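Local coordinates for leucine-rich repeat protein TpLRR (Treponema pallidum, PDB 6MLX) that is of unknown function but folds as a secreted, probably periplasmic, leucine-rich repeat solenoid of the BspA type, at residues 199-202 with 203-207; 69-72 with 73-77; 4-7 with 8-12; 46-49 with 50-54. All coordinates share one frame; numbering follows the deposited sequence.

How the interactions relate
Along the chain the order is interaction 3, 4, 2, then 1. Interactions 4 and 2 are equivalent bends in successive turns of the solenoid: strands 43-48 and 70-71 lie side by side and parallel in one sheet, their centres are about 5 Å apart, and Gly72 N approaches Val48 O at 2.7 Å, a probable hydrogen bond. Interaction 3 leads into strand 11-15 of the same sheet, its centre about 14 Å from that of interaction 4 and about 18 Å from that of interaction 2. Interaction 1, in helix 199-207, lies across the chain's centre, about 50 Å from interaction 3 centre to centre, so the set samples both ends of an elongated repeat protein.

Interaction 1 (199-202 with 203-207); sequences DVLK and RSVRK
Leu201 and Val205 form the compact side of this contact, one turn apart on the same helix: Leu201 CD1 lies 4.1 Å from Val205 CG2, and the two side chains meet at a slant. With Leu201 CG anti to the backbone N (chi1 -178°), a chi2 of 48° turns CD1 toward Val205. In the backbone, Val205 N donates to Leu201 O at 2.9 Å. Val205 is buried, and Phe191 and Tyr210 pack against it from neighbouring loops. The segment is one short alpha-helix, 199-207, close to the C-terminal end of a solenoid otherwise built from strands and loops; i to i+4 bonds such as Arg206 N to Lys202 O, 2.9 Å, define it. Ser204 OG sits between two carbonyl oxygens, Leu201 O at 3.0 Å and Val200 O at 3.2 Å, and its single proton could serve either. The other side is looser, with Asp199, Val200 and Arg203 all exposed to solvent. The Arg203 chain, bent at chi3 (-62°), folds back toward the first turn and lays one guanidinium face over Asp199 O and Val200 CA, both displaced toward the rim. Arg203 NH1 comes 3.5 Å from Asp199 CB but remains 4.8 Å from Asp199 OD1, too far for a salt bridge. Arg206 turns toward the following loop, where its NE and NH2 bond to the carbonyl oxygens of Tyr210 and Gly212.

Interaction 2 (69-72 with 73-77); sequences RMIG and QHAFD
Ile71 meets the turn that follows it through one methyl, CG2. From CB the side chain forks: CG2 is anti to the backbone N and beside the carbonyl carbon, a placement that sends it forward to Ala75 CB at 3.5 Å and Phe76 CE2 at 3.9 Å. On the other branch, CG1 and CD1 stay beyond contact distance of the turn residues, and outside these segments Ile71 also packs on Leu64. The Phe76 ring receives CG2 at its edge, near the ring plane, with the two side chains roughly perpendicular. Phe76 in turn stacks on Phe53 and meets the nearly parallel ring of Phe99, part of an aromatic row running along the repeats. A type II beta turn from Gly72 to Ala75 brings the chain round; its bond, Ala75 N to Gly72 O at 3.2 Å, is weak, with an N-H...O angle of 135°. Farther round the bend, His74 ND1 donates to Asp77 OD2 at 2.7 Å and 165°; OD2 accepts through its anti lone pair and lies close to the His74 ring plane. The bond requires a hydrogen on ND1. The carboxylate would favour a protonated imidazole, whereas the neighbouring rings of His97 and His96 could oppose it, leaving the charge open.

Interaction 3 (4-7 with 8-12); sequences KETP and AKFFQ
Pro7 and Phe10 meet where the N-terminal loop runs through a short 3-10 turn, 8-10, into strand 11-15, the edge of the sheet that opens the solenoid. The proline ring presents CG to the edge of the Phe10 ring, 3.5 Å from Phe10 CD1 and close to the ring plane. Thr6 lies against the next aromatic: its methyl CG2 is 3.7 Å from Phe11 CE2, the two side chains crossing nearly square. The turn that brings Phe10 back to Pro7 is closed by Phe10 N donating to Pro7 O at 3.2 Å, a bond that is straight at the hydrogen, 163°. A second bond, Phe11 N to Ala8 O at 2.8 Å, continues the 3-10 pattern and delivers the chain to the strand. Farther out, Thr6 is held by Val35, whose backbone N donates to Thr6 OG1. With OG1 anti to the carbonyl carbon (chi1 -55°), CG2 takes the place beside that carbon, facing the aromatics. Phe11 is buried among Ile24, Val34, Leu36 and Pro37, and its ring meets that of Tyr27 at about 40°; Phe10 also touches Tyr27. These neighbours probably fix the Phe11 ring, whose edge meets Thr6 O, 3.7 Å from Phe11 CE2 and near the ring plane.

Interaction 4 (46-49 with 50-54); sequences VEVA and TKAFY
Apolar packing across this bend is carried by Val48, whose CG1 methyl touches two residues of the following loop: Ala52 CB at 3.8 Å and Phe53 CE2, likewise at 3.8 Å. CG1 is anti to the backbone N (chi1 178°), which throws that branch forward over the turn. It arrives at the edge of the Phe53 ring, near its plane, and the two side chains stand about perpendicular. Phe53 CG, anti to its own carbonyl carbon, carries the ring back toward the strand, although its CA lies well round the bend. All three residues are buried, so the contact belongs to the interior of the coil.

Among the hydrogen bonds, Ala52 N donates to Ala49 O at 3.1 Å, closing a type II beta turn from Ala49 to Ala52. It is bent, 140° at the hydrogen. Lys51 has the positive phi, 59°, expected at the third position of such a turn. A type I turn overlaps it, with Tyr54 N bonded to Lys51 O at 3.1 Å. Strand, then tight bend, then an inward phenylalanine: this is one corner of a leucine-rich repeat of the BspA type.

Aromatic contacts extend beyond the bend. Phe53 also meets the ring of Tyr27, from strand 22-27, with the two planes only modestly inclined. On the outer side, Lys51 CE rides over one face of the Tyr54 ring, 3.4 Å above its plane and displaced toward the rim.

Interaction 1 (199-202 with 203-207)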
loop_
_atom_site.group_PDB
_atom_site.type_symbol
_atom_site.label_atom_id
_atom_site.label_comp_id
_atom_site.label_asym_id
_atom_site.label_seq_id
_atom_site.Cartn_x
_atom_site.Cartn_y
_atom_site.Cartn_z
ATOM N N ASP A 199 6.551 -6.939 25.441
ATOM C CA ASP A 199 5.830 -7.963 26.194
ATOM C C ASP A 199 4.379 -7.576 26.441
ATOM O O ASP A 199 3.487 -8.429 26.352
ATOM C CB ASP A 199 6.529 -8.241 27.525
ATOM C CG ASP A 199 7.711 -9.160 27.367
ATOM O OD1 ASP A 199 7.531 -10.284 26.839
ATOM O OD2 ASP A 199 8.818 -8.760 27.774
ATOM N N VAL A 200 4.115 -6.307 26.763
ATOM C CA VAL A 200 2.734 -5.895 27.004
ATOM C C VAL A 200 1.903 -6.085 25.735
ATOM O O VAL A 200 0.735 -6.510 25.788
ATOM C CB VAL A 200 2.685 -4.446 27.536
ATOM C CG1 VAL A 200 2.759 -3.417 26.410
ATOM C CG2 VAL A 200 1.434 -4.228 28.407
ATOM N N LEU A 201 2.519 -5.860 24.571
ATOM C CA LEU A 201 1.815 -6.088 23.315
ATOM C C LEU A 201 1.530 -7.572 23.114
ATOM O O LEU A 201 0.375 -7.969 22.923
ATOM C CB LEU A 201 2.622 -5.520 22.152
ATOM C CG LEU A 201 1.956 -5.671 20.784
ATOM C CD1 LEU A 201 0.490 -5.214 20.842
ATOM C CD2 LEU A 201 2.735 -4.890 19.748
ATOM N N LYS A 202 2.574 -8.406 23.176
ATOM C CA LYS A 202 2.410 -9.853 23.054
ATOM C C LYS A 202 1.320 -10.391 23.982
ATOM O O LYS A 202 0.548 -11.276 23.597
ATOM C CB LYS A 202 3.736 -10.553 23.357
ATOM C CG LYS A 202 4.797 -10.455 22.285
ATOM C CD LYS A 202 6.091 -11.077 22.813
ATOM C CE LYS A 202 7.188 -11.120 21.767
ATOM N NZ LYS A 202 8.534 -11.341 22.397
ATOM N N ARG A 203 1.233 -9.867 25.210
ATOM C CA ARG A 203 0.216 -10.363 26.134
ATOM C C ARG A 203 -1.182 -9.937 25.710
ATOM O O ARG A 203 -2.119 -10.740 25.784
ATOM C CB ARG A 203 0.501 -9.893 27.564
ATOM C CG ARG A 203 1.661 -10.632 28.231
ATOM C CD ARG A 203 1.693 -10.423 29.745
ATOM N NE ARG A 203 1.872 -9.026 30.126
ATOM C CZ ARG A 203 3.055 -8.431 30.255
ATOM N NH1 ARG A 203 4.172 -9.115 30.012
ATOM N NH2 ARG A 203 3.119 -7.150 30.612
ATOM N N SER A 204 -1.365 -8.679 25.290
ATOM C CA SER A 204 -2.721 -8.294 24.902
ATOM C C SER A 204 -3.149 -8.999 23.616
ATOM O O SER A 204 -4.347 -9.264 23.418
ATOM C CB SER A 204 -2.840 -6.769 24.789
ATOM O OG SER A 204 -1.872 -6.223 23.921
ATOM N N VAL A 205 -2.181 -9.386 22.779
ATOM C CA VAL A 205 -2.488 -10.152 21.574
ATOM C C VAL A 205 -2.868 -11.590 21.923
ATOM O O VAL A 205 -3.824 -12.144 21.357
ATOM C CB VAL A 205 -1.302 -10.103 20.592
ATOM C CG1 VAL A 205 -1.389 -11.232 19.597
ATOM C CG2 VAL A 205 -1.283 -8.766 19.846
ATOM N N ARG A 206 -2.114 -12.233 22.828
ATOM C CA ARG A 206 -2.516 -13.566 23.272
ATOM C C ARG A 206 -3.895 -13.519 23.916
ATOM O O ARG A 206 -4.748 -14.370 23.634
ATOM C CB ARG A 206 -1.472 -14.158 24.231
ATOM C CG ARG A 206 -0.062 -14.321 23.620
ATOM C CD ARG A 206 0.459 -15.774 23.578
ATOM N NE ARG A 206 0.258 -16.417 22.269
ATOM C CZ ARG A 206 1.221 -16.806 21.432
ATOM N NH1 ARG A 206 2.499 -16.642 21.735
ATOM N NH2 ARG A 206 0.892 -17.370 20.271
ATOM N N LYS A 207 -4.141 -12.502 24.757
ATOM C CA LYS A 207 -5.444 -12.307 25.390
ATOM C C LYS A 207 -6.558 -12.168 24.360
ATOM O O LYS A 207 -7.687 -12.628 24.600
ATOM C CB LYS A 207 -5.402 -11.076 26.300
ATOM C CG LYS A 207 -6.748 -10.679 26.915
ATOM C CD LYS A 207 -6.573 -10.159 28.330
ATOM C CE LYS A 207 -5.964 -11.254 29.218
ATOM N NZ LYS A 207 -5.779 -10.849 30.661
#

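Interaction 2 (69-72 with 73-77)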
loop_
_atom_site.group_PDB
_atom_site.type_symbol
_atom_site.label_atom_id
_atom_site.label_comp_id
_atom_site.label_asym_id
_atom_site.label_seq_id
_atom_site.Cartn_x
_atom_site.Cartn_y
_atom_site.Cartn_z
ATOM N N ARG A 69 -9.018 6.455 -8.598
ATOM C CA ARG A 69 -9.798 5.665 -7.664
ATOM C C ARG A 69 -9.143 4.335 -7.327
ATOM O O ARG A 69 -9.437 3.764 -6.270
ATOM C CB ARG A 69 -11.187 5.393 -8.254
ATOM C CG ARG A 69 -12.016 6.634 -8.531
ATOM C CD ARG A 69 -12.675 7.126 -7.239
ATOM N NE ARG A 69 -13.529 8.306 -7.424
ATOM C CZ ARG A 69 -13.127 9.571 -7.276
ATOM N NH1 ARG A 69 -11.864 9.849 -6.952
ATOM N NH2 ARG A 69 -13.983 10.575 -7.476
ATOM N N MET A 70 -8.255 3.850 -8.187
ATOM C CA MET A 70 -7.810 2.467 -8.152
ATOM C C MET A 70 -6.349 2.377 -8.577
ATOM O O MET A 70 -5.963 2.958 -9.597
ATOM C CB MET A 70 -8.683 1.617 -9.081
ATOM C CG MET A 70 -7.992 0.374 -9.602
ATOM S SD MET A 70 -8.032 -0.832 -8.298
ATOM C CE MET A 70 -9.788 -1.186 -8.280
ATOM N N ILE A 71 -5.546 1.644 -7.812
ATOM C CA ILE A 71 -4.184 1.288 -8.203
ATOM C C ILE A 71 -4.139 -0.225 -8.375
ATOM O O ILE A 71 -4.357 -0.970 -7.410
ATOM C CB ILE A 71 -3.145 1.770 -7.179
ATOM C CG1 ILE A 71 -3.167 3.299 -7.091
ATOM C CG2 ILE A 71 -1.745 1.267 -7.536
ATOM C CD1 ILE A 71 -2.241 3.871 -6.041
ATOM N N GLY A 72 -3.874 -0.677 -9.607
ATOM C CA GLY A 72 -3.979 -2.083 -9.956
ATOM C C GLY A 72 -2.808 -2.931 -9.479
ATOM O O GLY A 72 -1.824 -2.448 -8.923
ATOM N N GLN A 73 -2.923 -4.234 -9.725
ATOM C CA GLN A 73 -1.955 -5.178 -9.176
ATOM C C GLN A 73 -0.559 -4.933 -9.744
ATOM O O GLN A 73 -0.394 -4.596 -10.918
ATOM C CB GLN A 73 -2.394 -6.618 -9.460
ATOM C CG GLN A 73 -2.355 -6.984 -10.944
ATOM C CD GLN A 73 -2.218 -8.477 -11.184
ATOM O OE1 GLN A 73 -2.867 -9.275 -10.518
ATOM N NE2 GLN A 73 -1.371 -8.864 -12.150
ATOM N N HIS A 74 0.449 -5.077 -8.884
ATOM C CA HIS A 74 1.850 -4.907 -9.277
ATOM C C HIS A 74 2.095 -3.563 -9.968
ATOM O O HIS A 74 3.033 -3.434 -10.757
ATOM C CB HIS A 74 2.324 -6.054 -10.193
ATOM C CG HIS A 74 2.273 -7.422 -9.572
ATOM N ND1 HIS A 74 3.343 -7.980 -8.902
ATOM C CD2 HIS A 74 1.299 -8.362 -9.565
ATOM C CE1 HIS A 74 3.017 -9.190 -8.484
ATOM N NE2 HIS A 74 1.779 -9.443 -8.866
ATOM N N ALA A 75 1.260 -2.547 -9.689
ATOM C CA ALA A 75 1.378 -1.279 -10.418
ATOM C C ALA A 75 2.762 -0.655 -10.266
ATOM O O ALA A 75 3.326 -0.129 -11.232
ATOM C CB ALA A 75 0.315 -0.288 -9.960
ATOM N N PHE A 76 3.320 -0.671 -9.056
ATOM C CA PHE A 76 4.651 -0.117 -8.840
ATOM C C PHE A 76 5.632 -1.175 -8.360
ATOM O O PHE A 76 6.643 -0.838 -7.748
ATOM C CB PHE A 76 4.598 1.055 -7.860
ATOM C CG PHE A 76 3.713 2.174 -8.312
ATOM C CD1 PHE A 76 4.218 3.200 -9.091
ATOM C CD2 PHE A 76 2.373 2.204 -7.960
ATOM C CE1 PHE A 76 3.403 4.242 -9.506
ATOM C CE2 PHE A 76 1.554 3.237 -8.368
ATOM C CZ PHE A 76 2.070 4.257 -9.144
ATOM N N ASP A 77 5.338 -2.446 -8.619
ATOM C CA ASP A 77 6.259 -3.539 -8.331
ATOM C C ASP A 77 7.624 -3.245 -8.949
ATOM O O ASP A 77 7.728 -2.999 -10.154
ATOM C CB ASP A 77 5.666 -4.835 -8.891
ATOM C CG ASP A 77 6.449 -6.084 -8.502
ATOM O OD1 ASP A 77 7.608 -5.992 -8.053
ATOM O OD2 ASP A 77 5.883 -7.180 -8.651
#

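Interaction 3 (4-7 with 8-12)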
loop_
_atom_site.group_PDB
_atom_site.type_symbol
_atom_site.label_atom_id
_atom_site.label_comp_id
_atom_site.label_asym_id
_atom_site.label_seq_id
_atom_site.Cartn_x
_atom_site.Cartn_y
_atom_site.Cartn_z
ATOM N N LYS A 4 1.975 21.370 -13.346
ATOM C CA LYS A 4 3.279 20.836 -13.730
ATOM C C LYS A 4 3.079 19.602 -14.624
ATOM O O LYS A 4 3.858 19.394 -15.551
ATOM C CB LYS A 4 4.131 20.531 -12.464
ATOM C CG LYS A 4 5.570 19.933 -12.699
ATOM C CD LYS A 4 5.554 18.407 -13.075
ATOM C CE LYS A 4 6.919 17.685 -12.907
ATOM N NZ LYS A 4 6.938 16.384 -13.677
ATOM N N GLU A 5 2.001 18.845 -14.371
ATOM C CA GLU A 5 1.628 17.548 -14.959
ATOM C C GLU A 5 2.512 16.977 -16.065
ATOM O O GLU A 5 2.802 17.646 -17.064
ATOM C CB GLU A 5 0.192 17.612 -15.497
ATOM C CG GLU A 5 -0.846 17.791 -14.406
ATOM C CD GLU A 5 -2.276 17.689 -14.902
ATOM O OE1 GLU A 5 -2.510 17.577 -16.134
ATOM O OE2 GLU A 5 -3.181 17.712 -14.041
ATOM N N THR A 6 2.894 15.712 -15.907
ATOM C CA THR A 6 3.649 15.004 -16.933
ATOM C C THR A 6 2.798 14.863 -18.193
ATOM O O THR A 6 1.669 14.356 -18.115
ATOM C CB THR A 6 4.054 13.625 -16.421
ATOM O OG1 THR A 6 4.772 13.768 -15.190
ATOM C CG2 THR A 6 4.916 12.894 -17.449
ATOM N N PRO A 7 3.296 15.280 -19.361
ATOM C CA PRO A 7 2.450 15.284 -20.565
ATOM C C PRO A 7 1.990 13.884 -20.941
ATOM O O PRO A 7 2.673 12.889 -20.680
ATOM C CB PRO A 7 3.369 15.877 -21.641
ATOM C CG PRO A 7 4.741 15.565 -21.165
ATOM C CD PRO A 7 4.670 15.711 -19.657
ATOM N N ALA A 8 0.820 13.815 -21.580
ATOM C CA ALA A 8 0.207 12.520 -21.852
ATOM C C ALA A 8 1.075 11.625 -22.725
ATOM O O ALA A 8 0.937 10.399 -22.654
ATOM C CB ALA A 8 -1.163 12.702 -22.507
ATOM N N LYS A 9 1.975 12.196 -23.532
ATOM C CA LYS A 9 2.706 11.382 -24.504
ATOM C C LYS A 9 3.657 10.392 -23.837
ATOM O O LYS A 9 4.070 9.418 -24.480
ATOM C CB LYS A 9 3.468 12.276 -25.485
ATOM C CG LYS A 9 4.554 13.136 -24.862
ATOM C CD LYS A 9 5.110 14.092 -25.903
ATOM C CE LYS A 9 6.603 14.300 -25.743
ATOM N NZ LYS A 9 7.172 15.107 -26.884
ATOM N N PHE A 10 3.985 10.588 -22.559
ATOM C CA PHE A 10 4.766 9.597 -21.827
ATOM C C PHE A 10 3.926 8.443 -21.274
ATOM O O PHE A 10 4.493 7.558 -20.622
ATOM C CB PHE A 10 5.542 10.278 -20.692
ATOM C CG PHE A 10 6.654 11.185 -21.168
ATOM C CD1 PHE A 10 6.504 12.567 -21.155
ATOM C CD2 PHE A 10 7.848 10.650 -21.645
ATOM C CE1 PHE A 10 7.525 13.402 -21.607
ATOM C CE2 PHE A 10 8.877 11.480 -22.101
ATOM C CZ PHE A 10 8.716 12.854 -22.075
ATOM N N PHE A 11 2.607 8.401 -21.528
ATOM C CA PHE A 11 1.758 7.306 -21.056
ATOM C C PHE A 11 1.001 6.640 -22.197
ATOM O O PHE A 11 0.523 7.310 -23.116
ATOM C CB PHE A 11 0.713 7.779 -20.027
ATOM C CG PHE A 11 1.292 8.552 -18.905
ATOM C CD1 PHE A 11 1.777 7.907 -17.781
ATOM C CD2 PHE A 11 1.389 9.936 -18.988
ATOM C CE1 PHE A 11 2.334 8.625 -16.750
ATOM C CE2 PHE A 11 1.946 10.664 -17.966
ATOM C CZ PHE A 11 2.417 10.005 -16.837
ATOM N N GLN A 12 0.879 5.317 -22.109
ATOM C CA GLN A 12 -0.149 4.569 -22.809
ATOM C C GLN A 12 -1.354 4.423 -21.890
ATOM O O GLN A 12 -1.203 4.216 -20.675
ATOM C CB GLN A 12 0.367 3.189 -23.225
ATOM C CG GLN A 12 1.628 3.266 -24.060
ATOM C CD GLN A 12 2.091 1.924 -24.575
ATOM O OE1 GLN A 12 1.683 0.863 -24.084
ATOM N NE2 GLN A 12 2.948 1.961 -25.585
#

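Interaction 4 (46-49 with 50-54)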
loop_
_atom_site.group_PDB
_atom_site.type_symbol
_atom_site.label_atom_id
_atom_site.label_comp_id
_atom_site.label_asym_id
_atom_site.label_seq_id
_atom_site.Cartn_x
_atom_site.Cartn_y
_atom_site.Cartn_z
ATOM N N VAL A 46 -8.630 7.991 -13.888
ATOM C CA VAL A 46 -9.297 7.360 -12.749
ATOM C C VAL A 46 -8.622 6.081 -12.265
ATOM O O VAL A 46 -9.007 5.567 -11.197
ATOM C CB VAL A 46 -10.780 7.072 -13.060
ATOM C CG1 VAL A 46 -11.531 8.376 -13.277
ATOM C CG2 VAL A 46 -10.891 6.188 -14.275
ATOM N N GLU A 47 -7.654 5.537 -13.001
ATOM C CA GLU A 47 -7.070 4.259 -12.622
ATOM C C GLU A 47 -5.621 4.177 -13.089
ATOM O O GLU A 47 -5.283 4.651 -14.178
ATOM C CB GLU A 47 -7.890 3.106 -13.200
ATOM C CG GLU A 47 -7.307 1.724 -12.965
ATOM C CD GLU A 47 -8.256 0.620 -13.402
ATOM O OE1 GLU A 47 -7.795 -0.506 -13.672
ATOM O OE2 GLU A 47 -9.473 0.883 -13.476
ATOM N N VAL A 48 -4.766 3.594 -12.248
ATOM C CA VAL A 48 -3.421 3.182 -12.646
ATOM C C VAL A 48 -3.450 1.664 -12.789
ATOM O O VAL A 48 -3.499 0.943 -11.787
ATOM C CB VAL A 48 -2.353 3.625 -11.634
ATOM C CG1 VAL A 48 -0.973 3.124 -12.072
ATOM C CG2 VAL A 48 -2.350 5.130 -11.448
ATOM N N ALA A 49 -3.400 1.175 -14.031
ATOM C CA ALA A 49 -3.666 -0.228 -14.328
ATOM C C ALA A 49 -2.529 -1.147 -13.876
ATOM O O ALA A 49 -1.423 -0.715 -13.532
ATOM C CB ALA A 49 -3.901 -0.433 -15.826
ATOM N N THR A 50 -2.841 -2.439 -13.883
ATOM C CA THR A 50 -1.904 -3.531 -13.639
ATOM C C THR A 50 -0.531 -3.264 -14.250
ATOM O O THR A 50 -0.414 -3.015 -15.451
ATOM C CB THR A 50 -2.501 -4.822 -14.214
ATOM O OG1 THR A 50 -3.645 -5.213 -13.435
ATOM C CG2 THR A 50 -1.486 -5.948 -14.195
ATOM N N LYS A 51 0.515 -3.288 -13.410
ATOM C CA LYS A 51 1.920 -3.224 -13.834
ATOM C C LYS A 51 2.264 -1.955 -14.625
ATOM O O LYS A 51 3.228 -1.947 -15.401
ATOM C CB LYS A 51 2.320 -4.462 -14.666
ATOM C CG LYS A 51 2.188 -5.803 -13.956
ATOM C CD LYS A 51 2.572 -7.003 -14.853
ATOM C CE LYS A 51 3.774 -7.765 -14.279
ATOM N NZ LYS A 51 3.585 -9.286 -14.230
ATOM N N ALA A 52 1.518 -0.866 -14.445
ATOM C CA ALA A 52 1.730 0.308 -15.290
ATOM C C ALA A 52 3.097 0.951 -15.046
ATOM O O ALA A 52 3.705 1.499 -15.974
ATOM C CB ALA A 52 0.603 1.318 -15.069
ATOM N N PHE A 53 3.603 0.910 -13.811
ATOM C CA PHE A 53 4.945 1.413 -13.527
ATOM C C PHE A 53 5.886 0.282 -13.134
ATOM O O PHE A 53 6.869 0.502 -12.425
ATOM C CB PHE A 53 4.940 2.474 -12.426
ATOM C CG PHE A 53 4.209 3.735 -12.781
ATOM C CD1 PHE A 53 4.904 4.898 -13.065
ATOM C CD2 PHE A 53 2.829 3.764 -12.816
ATOM C CE1 PHE A 53 4.229 6.068 -13.379
ATOM C CE2 PHE A 53 2.151 4.921 -13.129
ATOM C CZ PHE A 53 2.850 6.076 -13.414
ATOM N N TYR A 54 5.570 -0.930 -13.570
ATOM C CA TYR A 54 6.349 -2.105 -13.217
ATOM C C TYR A 54 7.817 -1.921 -13.609
ATOM O O TYR A 54 8.127 -1.622 -14.767
ATOM C CB TYR A 54 5.735 -3.311 -13.914
ATOM C CG TYR A 54 6.348 -4.636 -13.601
ATOM C CD1 TYR A 54 5.846 -5.431 -12.572
ATOM C CD2 TYR A 54 7.410 -5.115 -14.344
ATOM C CE1 TYR A 54 6.399 -6.665 -12.286
ATOM C CE2 TYR A 54 7.979 -6.351 -14.065
ATOM C CZ TYR A 54 7.462 -7.123 -13.041
ATOM O OH TYR A 54 8.018 -8.349 -12.757
#